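Side-chain contacts in Cow rumen GH26 endo-mannanase (PDB 6UEH), which hydrolyses internal beta-1,4-mannosidic bonds of mannans, probably including galactomannan, as an endo-mannanase of glycoside hydrolase family 26: residues A[174-179]-A[183-188]; A[201-206]-A[225-230]; A[207-212]-A[216-221]. All coordinates share one frame; numbering follows the deposited sequence.

Contact 1 of 3, residues A[174-179]-A[183-188]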
loop_
_atom_site.group_PDB
_atom_site.type_symbol
_atom_site.label_atom_id
_atom_site.label_comp_id
_atom_site.label_asym_id
_atom_site.label_seq_id
_atom_site.Cartn_x
_atom_site.Cartn_y
_atom_site.Cartn_z
ATOM N N GLN A 174 -10.040 11.695 4.920
ATOM C CA GLN A 174 -10.984 11.856 3.821
ATOM C C GLN A 174 -12.227 12.598 4.302
ATOM O O GLN A 174 -12.771 12.273 5.360
ATOM C CB GLN A 174 -11.379 10.497 3.236
ATOM C CG GLN A 174 -12.261 10.580 1.998
ATOM C CD GLN A 174 -11.470 10.910 0.741
ATOM O OE1 GLN A 174 -10.257 10.708 0.687
ATOM N NE2 GLN A 174 -12.156 11.419 -0.275
ATOM N N GLU A 175 -12.670 13.590 3.534
ATOM C CA GLU A 175 -13.899 14.309 3.854
ATOM C C GLU A 175 -15.110 13.527 3.359
ATOM O O GLU A 175 -14.985 12.622 2.535
ATOM C CB GLU A 175 -13.899 15.716 3.244
ATOM C CG GLU A 175 -14.157 15.752 1.742
ATOM C CD GLU A 175 -14.382 17.162 1.217
ATOM O OE1 GLU A 175 -14.226 18.126 1.997
ATOM O OE2 GLU A 175 -14.717 17.309 0.023
ATOM N N ILE A 176 -16.282 13.891 3.864
ATOM C CA ILE A 176 -17.520 13.191 3.546
ATOM C C ILE A 176 -17.890 13.360 2.068
ATOM O O ILE A 176 -17.470 14.320 1.418
ATOM C CB ILE A 176 -18.678 13.697 4.447
ATOM C CG1 ILE A 176 -19.889 12.757 4.394
ATOM C CG2 ILE A 176 -19.052 15.133 4.093
ATOM C CD1 ILE A 176 -19.713 11.474 5.187
ATOM N N TYR A 177 -18.651 12.406 1.539
ATOM C CA TYR A 177 -19.185 12.500 0.184
ATOM C C TYR A 177 -20.056 13.743 0.038
ATOM O O TYR A 177 -20.605 14.241 1.024
ATOM C CB TYR A 177 -19.994 11.247 -0.165
ATOM C CG TYR A 177 -21.113 10.947 0.812
ATOM C CD1 TYR A 177 -22.360 11.549 0.683
ATOM C CD2 TYR A 177 -20.921 10.060 1.865
ATOM C CE1 TYR A 177 -23.383 11.277 1.575
ATOM C CE2 TYR A 177 -21.935 9.781 2.760
ATOM C CZ TYR A 177 -23.164 10.392 2.612
ATOM O OH TYR A 177 -24.175 10.114 3.506
ATOM N N GLY A 178 -20.182 14.236 -1.192
ATOM C CA GLY A 178 -20.948 15.440 -1.467
ATOM C C GLY A 178 -22.369 15.371 -0.938
ATOM O O GLY A 178 -23.098 14.426 -1.224
ATOM N N GLY A 179 -22.754 16.370 -0.150
ATOM C CA GLY A 179 -24.080 16.403 0.442
ATOM C C GLY A 179 -24.143 15.758 1.816
ATOM O O GLY A 179 -25.096 15.975 2.565
ATOM N N GLY A 183 -24.386 18.745 4.891
ATOM C CA GLY A 183 -23.642 19.876 4.371
ATOM C C GLY A 183 -22.401 20.249 5.162
ATOM O O GLY A 183 -21.618 21.092 4.727
ATOM N N ASP A 184 -22.213 19.626 6.322
ATOM C CA ASP A 184 -21.071 19.948 7.175
ATOM C C ASP A 184 -19.844 19.099 6.836
ATOM O O ASP A 184 -19.619 18.045 7.428
ATOM C CB ASP A 184 -21.446 19.773 8.650
ATOM C CG ASP A 184 -20.309 20.129 9.589
ATOM O OD1 ASP A 184 -19.389 20.865 9.172
ATOM O OD2 ASP A 184 -20.338 19.675 10.753
ATOM N N TYR A 185 -19.039 19.582 5.894
ATOM C CA TYR A 185 -17.857 18.850 5.444
ATOM C C TYR A 185 -16.716 18.882 6.454
ATOM O O TYR A 185 -15.707 18.203 6.276
ATOM C CB TYR A 185 -17.362 19.409 4.108
ATOM C CG TYR A 185 -18.333 19.215 2.972
ATOM C CD1 TYR A 185 -18.323 18.048 2.222
ATOM C CD2 TYR A 185 -19.262 20.195 2.648
ATOM C CE1 TYR A 185 -19.210 17.858 1.184
ATOM C CE2 TYR A 185 -20.153 20.015 1.609
ATOM C CZ TYR A 185 -20.120 18.844 0.881
ATOM O OH TYR A 185 -21.004 18.653 -0.155
ATOM N N GLU A 186 -16.875 19.665 7.514
ATOM C CA GLU A 186 -15.792 19.860 8.470
ATOM C C GLU A 186 -15.908 18.966 9.699
ATOM O O GLU A 186 -14.995 18.931 10.523
ATOM C CB GLU A 186 -15.732 21.328 8.904
ATOM C CG GLU A 186 -15.683 22.306 7.745
ATOM C CD GLU A 186 -14.556 22.000 6.773
ATOM O OE1 GLU A 186 -14.790 22.080 5.548
ATOM O OE2 GLU A 186 -13.438 21.681 7.231
ATOM N N LEU A 187 -17.022 18.245 9.809
ATOM C CA LEU A 187 -17.323 17.425 10.986
ATOM C C LEU A 187 -16.161 16.520 11.397
ATOM O O LEU A 187 -15.681 16.598 12.528
ATOM C CB LEU A 187 -18.574 16.576 10.731
ATOM C CG LEU A 187 -19.260 15.904 11.927
ATOM C CD1 LEU A 187 -20.735 15.715 11.639
ATOM C CD2 LEU A 187 -18.626 14.565 12.275
ATOM N N GLU A 188 -15.718 15.662 10.480
ATOM C CA GLU A 188 -14.619 14.739 10.757
ATOM C C GLU A 188 -13.356 15.477 11.192
ATOM O O GLU A 188 -12.617 15.012 12.057
ATOM C CB GLU A 188 -14.309 13.880 9.526
ATOM C CG GLU A 188 -15.217 12.669 9.346
ATOM C CD GLU A 188 -16.531 13.003 8.667
ATOM O OE1 GLU A 188 -16.801 14.201 8.431
ATOM O OE2 GLU A 188 -17.292 12.061 8.362
HETATM O O HOH W 1 -16.081 15.449 6.132
#
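Tyr185 lies across the start of the loop that follows strand 169-174. Its hydroxyl accepts one bond from the backbone of that loop: Gly179 N donates to Tyr185 OH over 2.9 Å, with an N-H...O angle of 162°. Gly178 CA sits at the ring edge beside the hydroxyl. Ile176 meets the ring with its CG2 branch, 3.5 Å from Tyr185 CD1, and the two side chains cross at about a right angle. Ile176 CG1 is anti to the backbone N (chi1 -166°). This leaves CG2 directed at the tyrosine, while CD1 reaches toward Glu188. Glu175 OE1 comes obliquely to the root of the ring, 4.0 Å from Tyr185 CB. Its charge is met by Arg203, and OE2 of the same carboxylate pairs with Arg223, which also makes a cation-pi contact with the Tyr185 ring.

One water joins the two segments beside Ile176. It accepts from Ile176 N and donates to Tyr185 O and to Glu188 OE1, the last at 2.7 Å. Glu188 OE2 takes its bond from Gly453 N.

The other side is loose. Gly179 and Gly183 are exposed, and Gly179 O stands 3.7 Å from Gly183 N. Asp184 points away from the loop, where its OD1 accepts from Glu186 N at 3.2 Å and caps the turn into helix 187-196. The arrangement is a beta-to-alpha connection at the C-terminal end of a strand, as in the TIM barrel of this glycoside hydrolase clan, with a tyrosine from the helix approach pinned to the loop.

Contact 2 of 3, residues A[201-206]-A[225-230]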
loop_
_atom_site.group_PDB
_atom_site.type_symbol
_atom_site.label_atom_id
_atom_site.label_comp_id
_atom_site.label_asym_id
_atom_site.label_seq_id
_atom_site.Cartn_x
_atom_site.Cartn_y
_atom_site.Cartn_z
ATOM N N ALA A 201 -2.789 16.988 8.061
ATOM C CA ALA A 201 -2.098 17.792 7.060
ATOM C C ALA A 201 -2.705 17.574 5.679
ATOM O O ALA A 201 -2.864 18.517 4.900
ATOM C CB ALA A 201 -0.611 17.463 7.048
ATOM N N ILE A 202 -3.040 16.323 5.387
ATOM C CA ILE A 202 -3.607 15.939 4.100
ATOM C C ILE A 202 -5.126 15.800 4.196
ATOM O O ILE A 202 -5.643 15.188 5.127
ATOM C CB ILE A 202 -2.990 14.608 3.599
ATOM C CG1 ILE A 202 -1.513 14.808 3.249
ATOM C CG2 ILE A 202 -3.755 14.061 2.402
ATOM C CD1 ILE A 202 -0.799 13.537 2.834
ATOM N N ARG A 203 -5.839 16.385 3.240
ATOM C CA ARG A 203 -7.287 16.223 3.177
ATOM C C ARG A 203 -7.666 15.466 1.908
ATOM O O ARG A 203 -7.165 15.766 0.825
ATOM C CB ARG A 203 -7.988 17.584 3.229
ATOM C CG ARG A 203 -9.511 17.519 3.212
ATOM C CD ARG A 203 -10.113 18.836 3.696
ATOM N NE ARG A 203 -11.571 18.858 3.607
ATOM C CZ ARG A 203 -12.356 19.595 4.389
ATOM N NH1 ARG A 203 -11.824 20.361 5.332
ATOM N NH2 ARG A 203 -13.674 19.557 4.239
ATOM N N GLY A 204 -8.534 14.469 2.056
ATOM C CA GLY A 204 -8.957 13.653 0.934
ATOM C C GLY A 204 -10.278 14.114 0.353
ATOM O O GLY A 204 -11.231 14.379 1.087
ATOM N N PHE A 205 -10.328 14.212 -0.972
ATOM C CA PHE A 205 -11.522 14.656 -1.679
ATOM C C PHE A 205 -11.950 13.605 -2.701
ATOM O O PHE A 205 -11.332 12.547 -2.807
ATOM C CB PHE A 205 -11.275 15.996 -2.383
ATOM C CG PHE A 205 -10.799 17.096 -1.467
ATOM C CD1 PHE A 205 -9.450 17.255 -1.193
ATOM C CD2 PHE A 205 -11.700 17.984 -0.902
ATOM C CE1 PHE A 205 -9.008 18.274 -0.361
ATOM C CE2 PHE A 205 -11.268 19.004 -0.071
ATOM C CZ PHE A 205 -9.921 19.151 0.196
ATOM N N ASP A 206 -13.004 13.906 -3.455
ATOM C CA ASP A 206 -13.469 13.015 -4.518
ATOM C C ASP A 206 -14.286 13.792 -5.545
ATOM O O ASP A 206 -15.139 14.600 -5.182
ATOM C CB ASP A 206 -14.306 11.867 -3.944
ATOM C CG ASP A 206 -14.343 10.655 -4.862
ATOM O OD1 ASP A 206 -14.933 10.751 -5.960
ATOM O OD2 ASP A 206 -13.786 9.604 -4.480
ATOM N N ILE A 225 -9.278 24.167 -3.007
ATOM C CA ILE A 225 -8.599 25.455 -3.053
ATOM C C ILE A 225 -8.472 26.050 -1.653
ATOM O O ILE A 225 -7.407 26.538 -1.269
ATOM C CB ILE A 225 -9.341 26.444 -3.971
ATOM C CG1 ILE A 225 -9.285 25.955 -5.421
ATOM C CG2 ILE A 225 -8.752 27.842 -3.848
ATOM C CD1 ILE A 225 -10.071 26.810 -6.389
ATOM N N GLU A 226 -9.561 25.989 -0.892
ATOM C CA GLU A 226 -9.577 26.495 0.474
ATOM C C GLU A 226 -8.529 25.785 1.329
ATOM O O GLU A 226 -7.765 26.428 2.048
ATOM C CB GLU A 226 -10.971 26.326 1.088
ATOM C CG GLU A 226 -11.237 27.184 2.319
ATOM C CD GLU A 226 -10.685 26.583 3.597
ATOM O OE1 GLU A 226 -10.464 25.352 3.634
ATOM O OE2 GLU A 226 -10.474 27.343 4.566
ATOM N N TRP A 227 -8.493 24.460 1.236
ATOM C CA TRP A 227 -7.575 23.658 2.039
ATOM C C TRP A 227 -6.121 24.001 1.740
ATOM O O TRP A 227 -5.320 24.201 2.652
ATOM C CB TRP A 227 -7.819 22.165 1.800
ATOM C CG TRP A 227 -7.010 21.277 2.699
ATOM C CD1 TRP A 227 -5.903 20.550 2.361
ATOM C CD2 TRP A 227 -7.238 21.035 4.091
ATOM N NE1 TRP A 227 -5.431 19.867 3.457
ATOM C CE2 TRP A 227 -6.233 20.150 4.533
ATOM C CE3 TRP A 227 -8.194 21.479 5.010
ATOM C CZ2 TRP A 227 -6.162 19.696 5.847
ATOM C CZ3 TRP A 227 -8.121 21.031 6.315
ATOM C CH2 TRP A 227 -7.111 20.148 6.721
ATOM N N VAL A 228 -5.788 24.080 0.456
ATOM C CA VAL A 228 -4.409 24.306 0.041
ATOM C C VAL A 228 -4.000 25.772 0.152
ATOM O O VAL A 228 -3.013 26.097 0.812
ATOM C CB VAL A 228 -4.180 23.833 -1.409
ATOM C CG1 VAL A 228 -2.784 24.214 -1.881
ATOM C CG2 VAL A 228 -4.398 22.330 -1.521
ATOM N N LYS A 229 -4.764 26.651 -0.486
ATOM C CA LYS A 229 -4.367 28.049 -0.624
ATOM C C LYS A 229 -4.622 28.885 0.630
ATOM O O LYS A 229 -3.931 29.875 0.868
ATOM C CB LYS A 229 -5.087 28.681 -1.819
ATOM C CG LYS A 229 -4.815 27.977 -3.143
ATOM C CD LYS A 229 -3.448 28.339 -3.712
ATOM C CE LYS A 229 -3.481 29.699 -4.397
ATOM N NZ LYS A 229 -2.157 30.086 -4.961
ATOM N N GLU A 230 -5.606 28.494 1.433
ATOM C CA GLU A 230 -5.960 29.291 2.603
ATOM C C GLU A 230 -5.526 28.655 3.923
ATOM O O GLU A 230 -5.202 29.364 4.874
ATOM C CB GLU A 230 -7.466 29.563 2.624
ATOM C CG GLU A 230 -7.930 30.470 1.490
ATOM C CD GLU A 230 -9.380 30.889 1.623
ATOM O OE1 GLU A 230 -10.129 30.229 2.375
ATOM O OE2 GLU A 230 -9.771 31.883 0.974
#
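The methylene part of Arg203 lies over one face of the Trp227 indole. Arg203 CB sits nearly over the ring centre, 3.4 Å from the centroid of the five-membered ring of Trp227. CG of Arg203 is anti to the backbone N, and the chain stays extended to NE. It therefore passes obliquely over the indole, from Arg203 CB above the five-membered ring to Arg203 CD, 3.5 Å from Trp227 CE3. The guanidinium then stands steeply to the ring, planes 62° apart, and turns its edge to the six-membered ring. Its charge is paired by Glu175 and Glu186.

Trp227 also has CG anti to its own N (chi1 -174°), which carries the indole off helix 220-230 onto the strand. This is the strand-helix half of a beta-alpha-beta unit, 202-206, 220-230 and 234-238, in the TIM barrel. The short axes run nearly antiparallel, at 157°, and approach to 9.8 Å.

Trp227 NE1 donates to Ala201 O over 3.2 Å. The bond is bent, and the donor sits above the carbonyl plane, although the oxygen lies near the plane of the indole. A second, weak bond goes to Ile234 O. With an alanine in place of Trp227, the Arg203 methylenes would probably lose the indole face they pack on, and Ala201 O this donor. Phe205 brings only its far end: Phe205 CZ is 4.0 Å from Trp227 CB, with that carbon at the phenyl edge.

Contact 3 of 3, residues A[207-212]-A[216-221]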
loop_
_atom_site.group_PDB
_atom_site.type_symbol
_atom_site.label_atom_id
_atom_site.label_comp_id
_atom_site.label_asym_id
_atom_site.label_seq_id
_atom_site.Cartn_x
_atom_site.Cartn_y
_atom_site.Cartn_z
ATOM N N PHE A 207 -14.030 13.534 -6.825
ATOM C CA PHE A 207 -14.666 14.284 -7.903
ATOM C C PHE A 207 -15.811 13.532 -8.575
ATOM O O PHE A 207 -16.189 13.854 -9.700
ATOM C CB PHE A 207 -13.627 14.672 -8.959
ATOM C CG PHE A 207 -12.665 15.728 -8.499
ATOM C CD1 PHE A 207 -13.005 17.068 -8.575
ATOM C CD2 PHE A 207 -11.427 15.382 -7.984
ATOM C CE1 PHE A 207 -12.127 18.046 -8.144
ATOM C CE2 PHE A 207 -10.546 16.354 -7.556
ATOM C CZ PHE A 207 -10.897 17.687 -7.636
ATOM N N MET A 208 -16.375 12.550 -7.879
ATOM C CA MET A 208 -17.375 11.666 -8.475
ATOM C C MET A 208 -18.635 12.392 -8.955
ATOM O O MET A 208 -19.267 11.968 -9.924
ATOM C CB MET A 208 -17.762 10.570 -7.477
ATOM C CG MET A 208 -18.288 11.096 -6.151
ATOM S SD MET A 208 -18.509 9.786 -4.931
ATOM C CE MET A 208 -19.720 8.766 -5.762
ATOM N N ASN A 209 -18.998 13.487 -8.294
ATOM C CA ASN A 209 -20.262 14.153 -8.601
ATOM C C ASN A 209 -20.191 15.100 -9.797
ATOM O O ASN A 209 -21.204 15.659 -10.213
ATOM C CB ASN A 209 -20.771 14.900 -7.369
ATOM C CG ASN A 209 -21.283 13.958 -6.300
ATOM O OD1 ASN A 209 -21.943 12.964 -6.604
ATOM N ND2 ASN A 209 -20.968 14.254 -5.041
ATOM N N TYR A 210 -18.997 15.271 -10.353
ATOM C CA TYR A 210 -18.846 16.006 -11.602
ATOM C C TYR A 210 -18.908 15.030 -12.773
ATOM O O TYR A 210 -17.943 14.894 -13.523
ATOM C CB TYR A 210 -17.526 16.778 -11.632
ATOM C CG TYR A 210 -17.337 17.786 -10.516
ATOM C CD1 TYR A 210 -17.787 19.096 -10.647
ATOM C CD2 TYR A 210 -16.685 17.433 -9.341
ATOM C CE1 TYR A 210 -17.601 20.024 -9.630
ATOM C CE2 TYR A 210 -16.494 18.351 -8.321
ATOM C CZ TYR A 210 -16.954 19.643 -8.470
ATOM O OH TYR A 210 -16.761 20.553 -7.454
ATOM N N ASN A 211 -20.043 14.350 -12.921
ATOM C CA ASN A 211 -20.187 13.287 -13.918
ATOM C C ASN A 211 -21.320 13.576 -14.915
ATOM O O ASN A 211 -22.169 14.427 -14.658
ATOM C CB ASN A 211 -20.426 11.948 -13.215
ATOM C CG ASN A 211 -21.776 11.882 -12.534
ATOM O OD1 ASN A 211 -22.793 11.616 -13.176
ATOM N ND2 ASN A 211 -21.793 12.115 -11.226
ATOM N N PRO A 212 -21.329 12.875 -16.063
ATOM C CA PRO A 212 -22.346 13.148 -17.088
ATOM C C PRO A 212 -23.720 12.519 -16.842
ATOM O O PRO A 212 -24.613 12.710 -17.668
ATOM C CB PRO A 212 -21.726 12.551 -18.362
ATOM C CG PRO A 212 -20.275 12.356 -18.049
ATOM C CD PRO A 212 -20.243 12.036 -16.594
ATOM N N TRP A 216 -23.626 17.235 -10.478
ATOM C CA TRP A 216 -23.978 18.504 -9.860
ATOM C C TRP A 216 -22.710 19.156 -9.325
ATOM O O TRP A 216 -21.603 18.731 -9.663
ATOM C CB TRP A 216 -25.027 18.315 -8.754
ATOM C CG TRP A 216 -24.701 17.279 -7.706
ATOM C CD1 TRP A 216 -24.580 15.930 -7.891
ATOM C CD2 TRP A 216 -24.498 17.509 -6.304
ATOM N NE1 TRP A 216 -24.296 15.311 -6.696
ATOM C CE2 TRP A 216 -24.241 16.257 -5.707
ATOM C CE3 TRP A 216 -24.499 18.653 -5.499
ATOM C CZ2 TRP A 216 -23.990 16.117 -4.343
ATOM C CZ3 TRP A 216 -24.250 18.512 -4.142
ATOM C CH2 TRP A 216 -23.999 17.254 -3.579
ATOM N N ASP A 217 -22.868 20.190 -8.507
ATOM C CA ASP A 217 -21.729 20.936 -7.980
ATOM C C ASP A 217 -21.675 20.820 -6.459
ATOM O O ASP A 217 -22.330 21.589 -5.758
ATOM C CB ASP A 217 -21.817 22.411 -8.402
ATOM C CG ASP A 217 -20.539 23.193 -8.114
ATOM O OD1 ASP A 217 -19.677 22.698 -7.360
ATOM O OD2 ASP A 217 -20.404 24.319 -8.638
ATOM N N ASP A 218 -20.894 19.869 -5.950
ATOM C CA ASP A 218 -20.808 19.672 -4.504
ATOM C C ASP A 218 -19.689 20.507 -3.883
ATOM O O ASP A 218 -19.304 20.280 -2.735
ATOM C CB ASP A 218 -20.627 18.183 -4.154
ATOM C CG ASP A 218 -19.324 17.585 -4.689
ATOM O OD1 ASP A 218 -18.395 18.330 -5.065
ATOM O OD2 ASP A 218 -19.227 16.339 -4.712
ATOM N N GLN A 219 -19.171 21.456 -4.661
ATOM C CA GLN A 219 -18.185 22.434 -4.193
ATOM C C GLN A 219 -16.859 21.818 -3.744
ATOM O O GLN A 219 -16.133 22.413 -2.945
ATOM C CB GLN A 219 -18.774 23.270 -3.050
ATOM C CG GLN A 219 -19.890 24.211 -3.478
ATOM C CD GLN A 219 -19.364 25.476 -4.131
ATOM O OE1 GLN A 219 -18.505 26.160 -3.578
ATOM N NE2 GLN A 219 -19.875 25.788 -5.316
ATOM N N THR A 220 -16.540 20.636 -4.264
ATOM C CA THR A 220 -15.276 19.977 -3.942
ATOM C C THR A 220 -14.081 20.843 -4.341
ATOM O O THR A 220 -13.163 21.041 -3.550
ATOM C CB THR A 220 -15.158 18.600 -4.632
ATOM O OG1 THR A 220 -16.042 17.666 -3.997
ATOM C CG2 THR A 220 -13.731 18.068 -4.541
ATOM N N THR A 221 -14.113 21.365 -5.564
ATOM C CA THR A 221 -13.018 22.173 -6.094
ATOM C C THR A 221 -12.732 23.392 -5.219
ATOM O O THR A 221 -11.575 23.711 -4.948
ATOM C CB THR A 221 -13.316 22.632 -7.534
ATOM O OG1 THR A 221 -13.545 21.482 -8.359
ATOM C CG2 THR A 221 -12.148 23.433 -8.101
HETATM O O HOH W 2 -17.473 15.067 -6.415
HETATM O O HOH W 3 -17.139 23.308 -7.919
#
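Residues 207-210 form a type I turn, and Trp216 N returns to it, donating to Asn209 O over 2.9 Å, nearly along the C=O axis. The chain then passes through two overlapping Asx turns, at Asp217 and Asp218, into helix 220-230, with Gln219 at the N-cap position.

Asn209 has two side-chain partners, Asp218 and Trp216. Its ND2 donates to Asp218 OD2 over 2.7 Å at 167°; the carboxylate is met on its anti side, and the two planes stand 76° apart. Asn209 CB lies over the Trp216 indole, 4.0 Å from the centroid of the five-membered ring. A water bridges Asn209 N to Asp218 OD2. Asp218 CG takes the position between N and carbonyl carbon (chi1 63°), which turns OD1 back to Thr220. There it accepts from both Thr220 OG1, at 2.7 Å, and Thr220 N.

The Tyr210 hydroxyl reaches the first turn of the helix, where Thr221 N makes a weak bond to it. A second water accepts from this hydroxyl and donates to Asp217 OD1. On the Phe207 side, Thr220 CG2 sits over a face of the ring, 4.2 Å from the Phe207 centroid. This is a beta-to-alpha loop of a TIM barrel folded back on the N-terminal end of its helix.

Overall arrangement
Contacts 1 and 2 are joined by charge. Arg203 NH2 meets Glu175 OE1 at 2.7 Å, and Arg203 NH1 meets Glu186 OE2 at 2.8 Å; the centres of contacts 1 and 2 are about 12 Å apart. Contact 3 lies between the two segments of contact 2 in the chain, and both use helix 220-230. Phe205 CB is 3.9 Å from Thr220 CG2 there. Contacts 1 and 3 belong to successive beta-to-alpha loops, about 14 Å apart by centres, and meet where Trp216 CH2 packs 3.6 Å from Gly178 C. In TIM-barrel hydrolases the active site lies at the C-terminal strand ends, from which both loops start. The calcium ion is bound by residues of the N-terminal CBM6 region.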